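Side-chain contacts in tylactone synthase starter module and modules 1 & 2 (Streptomyces fradiae, PDB 2Z5L), which probably reduces the beta-keto group of the growing polyketide chain as the first ketoreductase of the tylosin synthase, setting the chirality of the product: residues V262-G267 with R273-R278; R286-S291 with T332-N337; A127-V132 with A349-L354. All blocks are in the same frame, centred on the assembly; numbering follows the deposited sequence.

Contact 1: residues V262-G267 with R273-R278; sequences VLITGG and RRLARR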
ATOM      1  N   VAL A 262      26.250  -3.197   2.776  1.00 32.28           N
ATOM      2  CA  VAL A 262      24.808  -3.224   2.967  1.00 29.30           C
ATOM      3  C   VAL A 262      24.336  -1.831   3.382  1.00 29.49           C
ATOM      4  O   VAL A 262      24.818  -1.253   4.359  1.00 29.87           O
ATOM      5  CB  VAL A 262      24.392  -4.264   4.041  1.00 28.78           C
ATOM      6  CG1 VAL A 262      22.885  -4.286   4.190  1.00 25.72           C
ATOM      7  CG2 VAL A 262      24.897  -5.648   3.658  1.00 26.70           C
ATOM      8  N   LEU A 263      23.424  -1.279   2.593  1.00 25.88           N
ATOM      9  CA  LEU A 263      22.864   0.041   2.855  1.00 23.92           C
ATOM     10  C   LEU A 263      21.541  -0.141   3.585  1.00 23.20           C
ATOM     11  O   LEU A 263      20.664  -0.868   3.105  1.00 22.60           O
ATOM     12  CB  LEU A 263      22.603   0.782   1.545  1.00 20.53           C
ATOM     13  CG  LEU A 263      21.901   2.132   1.651  1.00 20.30           C
ATOM     14  CD1 LEU A 263      22.717   3.086   2.546  1.00 21.57           C
ATOM     15  CD2 LEU A 263      21.758   2.742   0.245  1.00 26.61           C
ATOM     16  N   ILE A 264      21.398   0.527   4.724  1.00 21.82           N
ATOM     17  CA  ILE A 264      20.169   0.436   5.516  1.00 23.59           C
ATOM     18  C   ILE A 264      19.610   1.813   5.853  1.00 22.85           C
ATOM     19  O   ILE A 264      20.217   2.557   6.635  1.00 22.70           O
ATOM     20  CB  ILE A 264      20.411  -0.297   6.858  1.00 22.31           C
ATOM     21  CG1 ILE A 264      20.733  -1.766   6.614  1.00 23.12           C
ATOM     22  CG2 ILE A 264      19.181  -0.149   7.759  1.00 21.70           C
ATOM     23  CD1 ILE A 264      21.344  -2.456   7.830  1.00 22.73           C
ATOM     24  N   THR A 265      18.454   2.163   5.285  1.00 24.00           N
ATOM     25  CA  THR A 265      17.885   3.464   5.629  1.00 23.65           C
ATOM     26  C   THR A 265      17.092   3.300   6.932  1.00 25.21           C
ATOM     27  O   THR A 265      16.726   2.178   7.307  1.00 26.09           O
ATOM     28  CB  THR A 265      17.007   4.059   4.499  1.00 24.58           C
ATOM     29  OG1 THR A 265      15.776   3.342   4.386  1.00 22.81           O
ATOM     30  CG2 THR A 265      17.751   3.983   3.150  1.00 22.58           C
ATOM     31  N   GLY A 266      16.873   4.402   7.644  1.00 24.88           N
ATOM     32  CA  GLY A 266      16.180   4.322   8.912  1.00 23.47           C
ATOM     33  C   GLY A 266      16.948   3.383   9.824  1.00 24.09           C
ATOM     34  O   GLY A 266      16.376   2.618  10.598  1.00 22.54           O
ATOM     35  N   GLY A 267      18.270   3.436   9.733  1.00 24.04           N
ATOM     36  CA  GLY A 267      19.102   2.564  10.558  1.00 25.26           C
ATOM     37  C   GLY A 267      19.142   2.886  12.053  1.00 26.23           C
ATOM     38  O   GLY A 267      19.641   2.086  12.833  1.00 25.75           O
ATOM     39  N   ARG A 273      18.219  -0.690  13.733  1.00 24.72           N
ATOM     40  CA  ARG A 273      19.268  -1.169  14.625  1.00 24.84           C
ATOM     41  C   ARG A 273      19.330  -2.692  14.663  1.00 26.32           C
ATOM     42  O   ARG A 273      20.394  -3.283  14.484  1.00 28.42           O
ATOM     43  CB  ARG A 273      19.078  -0.588  16.029  1.00 20.55           C
ATOM     44  CG  ARG A 273      19.138   0.943  16.062  1.00 20.87           C
ATOM     45  CD  ARG A 273      19.160   1.529  17.485  1.00 18.94           C
ATOM     46  NE  ARG A 273      18.873   2.955  17.456  1.00 19.66           N
ATOM     47  CZ  ARG A 273      19.685   3.900  17.920  1.00 15.41           C
ATOM     48  NH1 ARG A 273      20.861   3.592  18.465  1.00 17.07           N
ATOM     49  NH2 ARG A 273      19.306   5.166  17.846  1.00 21.13           N
ATOM     50  N   ARG A 274      18.180  -3.319  14.867  1.00 27.44           N
ATOM     51  CA  ARG A 274      18.058  -4.773  14.920  1.00 27.39           C
ATOM     52  C   ARG A 274      18.550  -5.451  13.651  1.00 24.64           C
ATOM     53  O   ARG A 274      19.227  -6.479  13.696  1.00 21.61           O
ATOM     54  CB  ARG A 274      16.589  -5.136  15.130  1.00 30.19           C
ATOM     55  CG  ARG A 274      16.259  -6.577  14.817  1.00 36.59           C
ATOM     56  CD  ARG A 274      16.581  -7.441  15.991  1.00 41.31           C
ATOM     57  NE  ARG A 274      15.781  -7.025  17.139  1.00 47.70           N
ATOM     58  CZ  ARG A 274      15.695  -7.713  18.268  1.00 50.29           C
ATOM     59  NH1 ARG A 274      16.367  -8.854  18.394  1.00 51.18           N
ATOM     60  NH2 ARG A 274      14.930  -7.270  19.258  1.00 52.15           N
ATOM     61  N   LEU A 275      18.166  -4.885  12.516  1.00 25.69           N
ATOM     62  CA  LEU A 275      18.555  -5.422  11.218  1.00 24.62           C
ATOM     63  C   LEU A 275      20.066  -5.344  11.131  1.00 22.76           C
ATOM     64  O   LEU A 275      20.727  -6.311  10.773  1.00 23.31           O
ATOM     65  CB  LEU A 275      17.929  -4.573  10.118  1.00 23.79           C
ATOM     66  CG  LEU A 275      17.510  -5.287   8.833  1.00 27.42           C
ATOM     67  CD1 LEU A 275      17.327  -4.231   7.731  1.00 26.94           C
ATOM     68  CD2 LEU A 275      18.505  -6.316   8.414  1.00 26.44           C
ATOM     69  N   ALA A 276      20.609  -4.183  11.479  1.00 24.37           N
ATOM     70  CA  ALA A 276      22.048  -3.993  11.415  1.00 24.49           C
ATOM     71  C   ALA A 276      22.827  -5.005  12.266  1.00 26.23           C
ATOM     72  O   ALA A 276      23.723  -5.672  11.759  1.00 27.18           O
ATOM     73  CB  ALA A 276      22.396  -2.563  11.820  1.00 24.05           C
ATOM     74  N   ARG A 277      22.493  -5.135  13.548  1.00 23.76           N
ATOM     75  CA  ARG A 277      23.195  -6.090  14.393  1.00 25.39           C
ATOM     76  C   ARG A 277      23.163  -7.505  13.827  1.00 26.36           C
ATOM     77  O   ARG A 277      24.137  -8.247  13.929  1.00 27.52           O
ATOM     78  CB  ARG A 277      22.601  -6.097  15.805  1.00 25.65           C
ATOM     79  CG  ARG A 277      22.843  -4.827  16.601  1.00 26.99           C
ATOM     80  CD  ARG A 277      22.163  -4.899  17.979  1.00 25.03           C
ATOM     81  NE  ARG A 277      22.305  -3.689  18.769  1.00 24.13           N
ATOM     82  CZ  ARG A 277      23.371  -3.387  19.510  1.00 26.04           C
ATOM     83  NH1 ARG A 277      24.409  -4.213  19.567  1.00 27.94           N
ATOM     84  NH2 ARG A 277      23.395  -2.257  20.210  1.00 24.14           N
ATOM     85  N   ARG A 278      22.036  -7.889  13.239  1.00 28.36           N
ATOM     86  CA  ARG A 278      21.898  -9.226  12.667  1.00 28.95           C
ATOM     87  C   ARG A 278      22.737  -9.425  11.406  1.00 29.63           C
ATOM     88  O   ARG A 278      23.352 -10.477  11.226  1.00 27.59           O
ATOM     89  CB  ARG A 278      20.425  -9.508  12.364  1.00 30.81           C
ATOM     90  CG  ARG A 278      19.626  -9.922  13.604  1.00 35.49           C
ATOM     91  CD  ARG A 278      20.012 -11.346  14.041  1.00 36.62           C
ATOM     92  NE  ARG A 278      19.682 -12.369  13.043  1.00 37.18           N
ATOM     93  CZ  ARG A 278      18.467 -12.881  12.835  1.00 40.10           C
ATOM     94  NH1 ARG A 278      17.430 -12.468  13.552  1.00 39.77           N
ATOM     95  NH2 ARG A 278      18.298 -13.840  11.930  1.00 39.73           N
TER

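Contact 2: residues R286-S291 with T332-N337; sequences RLVLTS and TAYPPN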
ATOM      1  N   ARG A 286      30.398  -4.488   5.220  1.00 33.16           N
ATOM      2  CA  ARG A 286      30.261  -3.070   5.465  1.00 32.21           C
ATOM      3  C   ARG A 286      28.791  -2.691   5.587  1.00 31.47           C
ATOM      4  O   ARG A 286      27.945  -3.133   4.806  1.00 31.56           O
ATOM      5  CB  ARG A 286      30.898  -2.258   4.329  1.00 33.07           C
ATOM      6  CG  ARG A 286      30.885  -0.737   4.542  1.00 35.19           C
ATOM      7  CD  ARG A 286      31.345   0.026   3.294  1.00 38.67           C
ATOM      8  NE  ARG A 286      32.673  -0.388   2.840  1.00 42.02           N
ATOM      9  CZ  ARG A 286      33.138  -0.166   1.614  1.00 44.19           C
ATOM     10  NH1 ARG A 286      32.390   0.467   0.719  1.00 44.39           N
ATOM     11  NH2 ARG A 286      34.342  -0.593   1.273  1.00 47.88           N
ATOM     12  N   LEU A 287      28.496  -1.871   6.583  1.00 28.32           N
ATOM     13  CA  LEU A 287      27.151  -1.396   6.790  1.00 26.50           C
ATOM     14  C   LEU A 287      27.209   0.107   6.661  1.00 24.48           C
ATOM     15  O   LEU A 287      28.141   0.749   7.165  1.00 23.31           O
ATOM     16  CB  LEU A 287      26.637  -1.766   8.189  1.00 27.14           C
ATOM     17  CG  LEU A 287      26.257  -3.226   8.441  1.00 29.45           C
ATOM     18  CD1 LEU A 287      25.684  -3.399   9.868  1.00 30.86           C
ATOM     19  CD2 LEU A 287      25.216  -3.652   7.421  1.00 31.26           C
ATOM     20  N   VAL A 288      26.228   0.653   5.955  1.00 22.03           N
ATOM     21  CA  VAL A 288      26.102   2.088   5.760  1.00 22.61           C
ATOM     22  C   VAL A 288      24.707   2.417   6.265  1.00 23.18           C
ATOM     23  O   VAL A 288      23.723   1.986   5.675  1.00 25.55           O
ATOM     24  CB  VAL A 288      26.229   2.441   4.275  1.00 21.61           C
ATOM     25  CG1 VAL A 288      25.864   3.882   4.048  1.00 17.29           C
ATOM     26  CG2 VAL A 288      27.666   2.179   3.827  1.00 21.97           C
ATOM     27  N   LEU A 289      24.632   3.159   7.363  1.00 22.76           N
ATOM     28  CA  LEU A 289      23.363   3.505   7.971  1.00 24.03           C
ATOM     29  C   LEU A 289      23.013   4.965   7.775  1.00 25.88           C
ATOM     30  O   LEU A 289      23.850   5.846   7.971  1.00 28.51           O
ATOM     31  CB  LEU A 289      23.418   3.190   9.468  1.00 23.58           C
ATOM     32  CG  LEU A 289      24.026   1.839   9.840  1.00 23.43           C
ATOM     33  CD1 LEU A 289      24.204   1.787  11.349  1.00 27.65           C
ATOM     34  CD2 LEU A 289      23.159   0.697   9.355  1.00 25.84           C
ATOM     35  N   THR A 290      21.777   5.229   7.375  1.00 24.59           N
ATOM     36  CA  THR A 290      21.375   6.610   7.194  1.00 27.07           C
ATOM     37  C   THR A 290      20.312   6.907   8.217  1.00 27.62           C
ATOM     38  O   THR A 290      19.550   6.021   8.599  1.00 26.62           O
ATOM     39  CB  THR A 290      20.814   6.863   5.795  1.00 26.90           C
ATOM     40  OG1 THR A 290      19.448   6.451   5.749  1.00 31.24           O
ATOM     41  CG2 THR A 290      21.608   6.063   4.755  1.00 30.87           C
ATOM     42  N   SER A 291      20.287   8.152   8.677  1.00 27.82           N
ATOM     43  CA  SER A 291      19.303   8.602   9.655  1.00 32.06           C
ATOM     44  C   SER A 291      19.152  10.117   9.586  1.00 35.91           C
ATOM     45  O   SER A 291      20.013  10.812   9.049  1.00 35.01           O
ATOM     46  CB  SER A 291      19.725   8.196  11.065  1.00 30.42           C
ATOM     47  OG  SER A 291      20.906   8.864  11.465  1.00 26.52           O
ATOM     48  N   THR A 332      27.436   6.495  -4.162  1.00 25.99           N
ATOM     49  CA  THR A 332      28.626   6.714  -4.994  1.00 28.88           C
ATOM     50  C   THR A 332      29.827   6.226  -4.177  1.00 27.58           C
ATOM     51  O   THR A 332      30.547   5.351  -4.617  1.00 28.50           O
ATOM     52  CB  THR A 332      28.816   8.206  -5.372  1.00 25.92           C
ATOM     53  OG1 THR A 332      27.785   8.593  -6.294  1.00 27.69           O
ATOM     54  CG2 THR A 332      30.223   8.442  -6.012  1.00 28.15           C
ATOM     55  N   ALA A 333      30.027   6.770  -2.980  1.00 30.62           N
ATOM     56  CA  ALA A 333      31.155   6.364  -2.137  1.00 31.28           C
ATOM     57  C   ALA A 333      31.147   4.892  -1.710  1.00 33.53           C
ATOM     58  O   ALA A 333      32.206   4.263  -1.586  1.00 34.36           O
ATOM     59  CB  ALA A 333      31.225   7.242  -0.909  1.00 30.02           C
ATOM     60  N   TYR A 334      29.956   4.339  -1.501  1.00 32.87           N
ATOM     61  CA  TYR A 334      29.833   2.962  -1.048  1.00 34.35           C
ATOM     62  C   TYR A 334      28.824   2.175  -1.854  1.00 36.02           C
ATOM     63  O   TYR A 334      27.695   1.966  -1.403  1.00 36.09           O
ATOM     64  CB  TYR A 334      29.409   2.946   0.416  1.00 31.66           C
ATOM     65  CG  TYR A 334      30.290   3.798   1.284  1.00 32.68           C
ATOM     66  CD1 TYR A 334      31.522   3.322   1.729  1.00 31.04           C
ATOM     67  CD2 TYR A 334      29.907   5.088   1.647  1.00 31.10           C
ATOM     68  CE1 TYR A 334      32.342   4.105   2.509  1.00 33.58           C
ATOM     69  CE2 TYR A 334      30.728   5.881   2.429  1.00 32.05           C
ATOM     70  CZ  TYR A 334      31.936   5.382   2.855  1.00 32.88           C
ATOM     71  OH  TYR A 334      32.748   6.150   3.656  1.00 39.68           O
ATOM     72  N   PRO A 335      29.211   1.729  -3.060  1.00 36.42           N
ATOM     73  CA  PRO A 335      28.301   0.952  -3.906  1.00 35.27           C
ATOM     74  C   PRO A 335      27.766  -0.230  -3.117  1.00 33.31           C
ATOM     75  O   PRO A 335      28.529  -1.064  -2.644  1.00 31.60           O
ATOM     76  CB  PRO A 335      29.197   0.533  -5.064  1.00 35.05           C
ATOM     77  CG  PRO A 335      30.061   1.743  -5.226  1.00 36.24           C
ATOM     78  CD  PRO A 335      30.460   2.034  -3.787  1.00 37.91           C
ATOM     79  N   PRO A 336      26.440  -0.314  -2.968  1.00 33.60           N
ATOM     80  CA  PRO A 336      25.830  -1.408  -2.215  1.00 32.83           C
ATOM     81  C   PRO A 336      25.496  -2.686  -2.974  1.00 33.24           C
ATOM     82  O   PRO A 336      25.119  -2.659  -4.149  1.00 32.85           O
ATOM     83  CB  PRO A 336      24.582  -0.755  -1.644  1.00 33.98           C
ATOM     84  CG  PRO A 336      24.146   0.110  -2.793  1.00 35.96           C
ATOM     85  CD  PRO A 336      25.455   0.748  -3.244  1.00 32.92           C
ATOM     86  N   ASN A 337      25.647  -3.807  -2.276  1.00 32.28           N
ATOM     87  CA  ASN A 337      25.319  -5.112  -2.830  1.00 32.28           C
ATOM     88  C   ASN A 337      23.910  -5.460  -2.379  1.00 32.69           C
ATOM     89  O   ASN A 337      23.246  -6.335  -2.945  1.00 34.31           O
ATOM     90  CB  ASN A 337      26.295  -6.169  -2.319  1.00 35.42           C
ATOM     91  CG  ASN A 337      27.712  -5.872  -2.723  1.00 37.78           C
ATOM     92  OD1 ASN A 337      28.587  -5.707  -1.879  1.00 40.75           O
ATOM     93  ND2 ASN A 337      27.949  -5.794  -4.030  1.00 38.60           N
TER

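Contact 3: residues A127-V132 with A349-L354; sequences ALLQAV and AVIDTL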
ATOM      1  N   ALA A 127      -9.579  13.708  -1.607  1.00 24.66           N
ATOM      2  CA  ALA A 127     -10.372  14.923  -1.435  1.00 25.91           C
ATOM      3  C   ALA A 127     -11.848  14.686  -1.812  1.00 27.18           C
ATOM      4  O   ALA A 127     -12.747  15.207  -1.160  1.00 28.76           O
ATOM      5  CB  ALA A 127      -9.793  16.053  -2.295  1.00 22.65           C
ATOM      6  N   LEU A 128     -12.080  13.905  -2.864  1.00 25.59           N
ATOM      7  CA  LEU A 128     -13.440  13.602  -3.316  1.00 25.35           C
ATOM      8  C   LEU A 128     -14.209  12.837  -2.245  1.00 26.67           C
ATOM      9  O   LEU A 128     -15.370  13.134  -1.966  1.00 26.99           O
ATOM     10  CB  LEU A 128     -13.417  12.760  -4.601  1.00 25.31           C
ATOM     11  CG  LEU A 128     -14.717  12.054  -5.034  1.00 25.35           C
ATOM     12  CD1 LEU A 128     -15.783  13.078  -5.407  1.00 29.21           C
ATOM     13  CD2 LEU A 128     -14.430  11.144  -6.204  1.00 32.18           C
ATOM     14  N   LEU A 129     -13.563  11.833  -1.664  1.00 27.19           N
ATOM     15  CA  LEU A 129     -14.197  11.034  -0.621  1.00 27.93           C
ATOM     16  C   LEU A 129     -14.516  11.912   0.578  1.00 29.17           C
ATOM     17  O   LEU A 129     -15.638  11.884   1.103  1.00 29.96           O
ATOM     18  CB  LEU A 129     -13.288   9.873  -0.192  1.00 26.47           C
ATOM     19  CG  LEU A 129     -13.847   8.931   0.883  1.00 25.85           C
ATOM     20  CD1 LEU A 129     -15.251   8.498   0.491  1.00 26.68           C
ATOM     21  CD2 LEU A 129     -12.936   7.727   1.036  1.00 23.28           C
ATOM     22  N   GLN A 130     -13.527  12.695   0.998  1.00 29.16           N
ATOM     23  CA  GLN A 130     -13.681  13.604   2.130  1.00 28.59           C
ATOM     24  C   GLN A 130     -14.830  14.566   1.935  1.00 29.72           C
ATOM     25  O   GLN A 130     -15.549  14.904   2.893  1.00 28.27           O
ATOM     26  CB  GLN A 130     -12.409  14.422   2.353  1.00 29.51           C
ATOM     27  CG  GLN A 130     -11.183  13.606   2.715  1.00 30.54           C
ATOM     28  CD  GLN A 130      -9.936  14.469   2.790  1.00 32.59           C
ATOM     29  OE1 GLN A 130      -9.656  15.253   1.877  1.00 34.18           O
ATOM     30  NE2 GLN A 130      -9.181  14.332   3.875  1.00 28.40           N
ATOM     31  N   ALA A 131     -14.998  15.014   0.695  1.00 28.88           N
ATOM     32  CA  ALA A 131     -16.056  15.959   0.367  1.00 30.22           C
ATOM     33  C   ALA A 131     -17.435  15.317   0.441  1.00 30.21           C
ATOM     34  O   ALA A 131     -18.386  15.942   0.908  1.00 31.30           O
ATOM     35  CB  ALA A 131     -15.819  16.538  -1.026  1.00 29.43           C
ATOM     36  N   VAL A 132     -17.532  14.071  -0.016  1.00 30.81           N
ATOM     37  CA  VAL A 132     -18.799  13.350  -0.000  1.00 32.33           C
ATOM     38  C   VAL A 132     -19.272  13.126   1.428  1.00 33.32           C
ATOM     39  O   VAL A 132     -20.466  13.193   1.727  1.00 33.94           O
ATOM     40  CB  VAL A 132     -18.675  11.986  -0.692  1.00 32.22           C
ATOM     41  CG1 VAL A 132     -19.964  11.204  -0.517  1.00 34.90           C
ATOM     42  CG2 VAL A 132     -18.378  12.184  -2.170  1.00 32.36           C
ATOM     43  N   ALA A 349      -4.079   9.217  11.277  1.00 43.34           N
ATOM     44  CA  ALA A 349      -5.037  10.282  11.037  1.00 40.59           C
ATOM     45  C   ALA A 349      -6.187   9.755  10.175  1.00 38.36           C
ATOM     46  O   ALA A 349      -5.964   9.272   9.064  1.00 36.89           O
ATOM     47  CB  ALA A 349      -4.353  11.456  10.337  1.00 41.85           C
ATOM     48  N   VAL A 350      -7.408   9.829  10.701  1.00 34.24           N
ATOM     49  CA  VAL A 350      -8.580   9.381   9.970  1.00 31.89           C
ATOM     50  C   VAL A 350      -8.799  10.265   8.759  1.00 31.78           C
ATOM     51  O   VAL A 350      -8.312  11.400   8.698  1.00 31.11           O
ATOM     52  CB  VAL A 350      -9.857   9.436  10.844  1.00 31.25           C
ATOM     53  CG1 VAL A 350      -9.777   8.387  11.934  1.00 30.08           C
ATOM     54  CG2 VAL A 350     -10.004  10.824  11.445  1.00 28.12           C
ATOM     55  N   ILE A 351      -9.542   9.729   7.798  1.00 31.00           N
ATOM     56  CA  ILE A 351      -9.851  10.426   6.552  1.00 31.03           C
ATOM     57  C   ILE A 351     -10.442  11.823   6.722  1.00 34.42           C
ATOM     58  O   ILE A 351     -10.078  12.765   6.000  1.00 32.79           O
ATOM     59  CB  ILE A 351     -10.817   9.593   5.713  1.00 28.87           C
ATOM     60  CG1 ILE A 351     -10.185   8.235   5.423  1.00 28.02           C
ATOM     61  CG2 ILE A 351     -11.157  10.334   4.399  1.00 28.71           C
ATOM     62  CD1 ILE A 351     -11.137   7.250   4.757  1.00 31.59           C
ATOM     63  N   ASP A 352     -11.356  11.960   7.675  1.00 34.81           N
ATOM     64  CA  ASP A 352     -11.987  13.254   7.907  1.00 38.67           C
ATOM     65  C   ASP A 352     -10.979  14.307   8.335  1.00 38.13           C
ATOM     66  O   ASP A 352     -11.207  15.500   8.142  1.00 38.48           O
ATOM     67  CB  ASP A 352     -13.082  13.153   8.980  1.00 42.36           C
ATOM     68  CG  ASP A 352     -13.689  14.507   9.318  1.00 44.61           C
ATOM     69  OD1 ASP A 352     -14.287  15.134   8.417  1.00 46.00           O
ATOM     70  OD2 ASP A 352     -13.563  14.948  10.480  1.00 47.71           O
ATOM     71  N   THR A 353      -9.864  13.866   8.906  1.00 37.82           N
ATOM     72  CA  THR A 353      -8.841  14.796   9.367  1.00 38.27           C
ATOM     73  C   THR A 353      -7.534  14.669   8.596  1.00 37.40           C
ATOM     74  O   THR A 353      -6.534  15.257   8.990  1.00 38.21           O
ATOM     75  CB  THR A 353      -8.532  14.588  10.859  1.00 38.27           C
ATOM     76  OG1 THR A 353      -7.870  13.331  11.043  1.00 43.01           O
ATOM     77  CG2 THR A 353      -9.820  14.594  11.665  1.00 40.83           C
ATOM     78  N   LEU A 354      -7.535  13.895   7.514  1.00 37.20           N
ATOM     79  CA  LEU A 354      -6.328  13.707   6.713  1.00 35.18           C
ATOM     80  C   LEU A 354      -6.032  14.967   5.901  1.00 35.17           C
ATOM     81  O   LEU A 354      -6.696  15.247   4.899  1.00 34.28           O
ATOM     82  CB  LEU A 354      -6.505  12.497   5.788  1.00 35.06           C
ATOM     83  CG  LEU A 354      -5.340  12.036   4.880  1.00 35.28           C
ATOM     84  CD1 LEU A 354      -4.119  11.780   5.694  1.00 34.32           C
ATOM     85  CD2 LEU A 354      -5.743  10.769   4.140  1.00 34.15           C
TER

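Contact 1: residues V262-G267 with R273-R278
Arg-273 NH2 is held by two carbonyl oxygens, Pro-298 O and Met-268 O, while the base of the same side chain passes Gly-267: Arg-273 CG lies 3.5 Å from Gly-267 O. This is the strand-turn-helix start of a Rossmann fold. Gly-267 begins a GxGxxG-like sequence, consistent with the nucleotide-binding turn of short-chain dehydrogenases. The chain folds back here, and the CA atoms of Gly-267 and Arg-273 lie 5.5 Å apart. Gly-267 O also comes to 3.2 Å from Arg-273 N, but the angle is too poor for a hydrogen bond.

Deeper in, the contact is apolar. Ile-264 points from strand 261-265 into helix 270-281. Its CG1 branch sits beside the backbone N (chi1 -68°) and runs on extended, which carries CD1 to the helix. At Ala-276 this methyl reaches the helix backbone itself, with Ile-264 CD1 4.0 Å from Ala-276 CA. Leu-275 CD1 adds a looser contact with Ile-264 CG1 at 4.4 Å. Phe-340 of the neighbouring strand touches both Ile-264 and Leu-275, and Leu-307 packs on Ala-276. The methyl-to-methyl approach is Ile-264 CD1 to Ala-276 CB, 4.1 Å.

Contact 2: residues R286-S291 with T332-N337
Tyr-334, where helix 324-333 gives way to loop, meets Arg-286 and Val-288 on strand 286-291. The setting is the Rossmann-fold crossover: the chain leaves strand 313-318, runs through helix 324-333 over one face of the sheet and enters strand 338-341. Leu-330 of that helix touches Val-288 and Thr-290, while Leu-287 packs against helix 270-281 on the other face.

Ala-333 comes first along the segment and contributes little. It approaches the strand through its O alone, which lies 4.4 Å from Arg-286 NH1, beyond hydrogen-bonding range.

Tyr-334 carries the contact. It is the first residue to leave helical geometry. The root of its side chain is touched by both strand residues, and the ring extends beyond them, with its OH end directed away from both.

Arg-286 comes to the ring edge, near the ring plane, with NH1 3.2 Å from Tyr-334 CD1. The guanidinium and ring planes are 76° apart, and the two side chains cross at about a right angle. The charge therefore lies beside the ring and not over its face, and this is not a cation-pi stack. The arginine chain is extended as far as CD (chi1 -176°), which brings CD to 3.7 Å from Tyr-334 CD1. The bend at chi3 (-56°) then turns the guanidinium and puts NH1 at the edge. Glu-313 offers Arg-286 NE a long, weak ion pair.

On the apolar side a single methyl of the valine does the touching. Val-288 CG2 packs on the root of the tyrosine, 3.9 Å from Tyr-334 CB and 4.0 Å from Tyr-334 CG.

Contact 3: residues A127-V132 with A349-L354
Helix 119-135 passes the short 3-10 turn 351-353 with the CA atoms of Gln-130 and Asp-352 6.0 Å apart. The turn precedes helix 356-376 of the ketoreductase half of the chain. The helix belongs to the half that comes earlier in the sequence. The pairing therefore joins two Rossmann-like halves, as in other modular ketoreductases with a structural and a catalytic subdomain.

Gln-130 is the polar centre. Its chain runs extended beyond CG (chi2 175°), which carries NE2 to two carbonyl oxygens of the turn. NE2 gives both of its N-H groups to them. Gln-130 NE2 to Ile-351 O is 2.8 Å and nearly straight, at 170°, and arrives almost along the C=O axis. Gln-130 NE2 to Leu-354 O is also 2.8 Å but more bent, at 150°, and uses a lone pair in the carbonyl plane. Both oxygens lie close to the plane of the glutamine amide. Ile-351 O takes a second bond from Leu-354 N, at 3.2 Å, within the turn. Val-350 O is likewise shared, by the N and OG1 of Thr-353.

Apolar groups pack beside the bonds. Ile-351 CG2 rests on Gln-130 CG at 3.7 Å. The other branch ends at CD1, which meets Leu-129 CD2 at 4.2 Å, the two side chains crossing at about a right angle. Phe-168 of helix 160-175 touches both Leu-129 and Ile-351. Glu-175 OE1 bonds Ile-351 N, and Arg-88 NH1 bonds Asp-352 O.

Two acceptors in the plane of one amide fix the rotation of that group. They also settle which end is nitrogen. The buried NE2 has both hydrogens satisfied, and the turn is tied to the helix without any charged group from either segment.

Contacts 1 and 2 are neighbours, with centres 10 Å apart. They meet through the paired strands 261-265 and 286-291: Val-262 N and O probably bond to Arg-286 O and Val-288 N. Contact 1 closes before contact 2 opens. Contact 1 packs helix 270-281 on strand 261-265. Contact 2 sets the end of helix 324-333 and the loop after it on strand 286-291. Together they lie in the part of the domain that probably binds the nucleotide. Contact 3 is remote, at the interface of the two halves, its nearest atoms about 21 Å from contact 1 and 23 Å from contact 2. Its first segment precedes both in the chain and its second follows both.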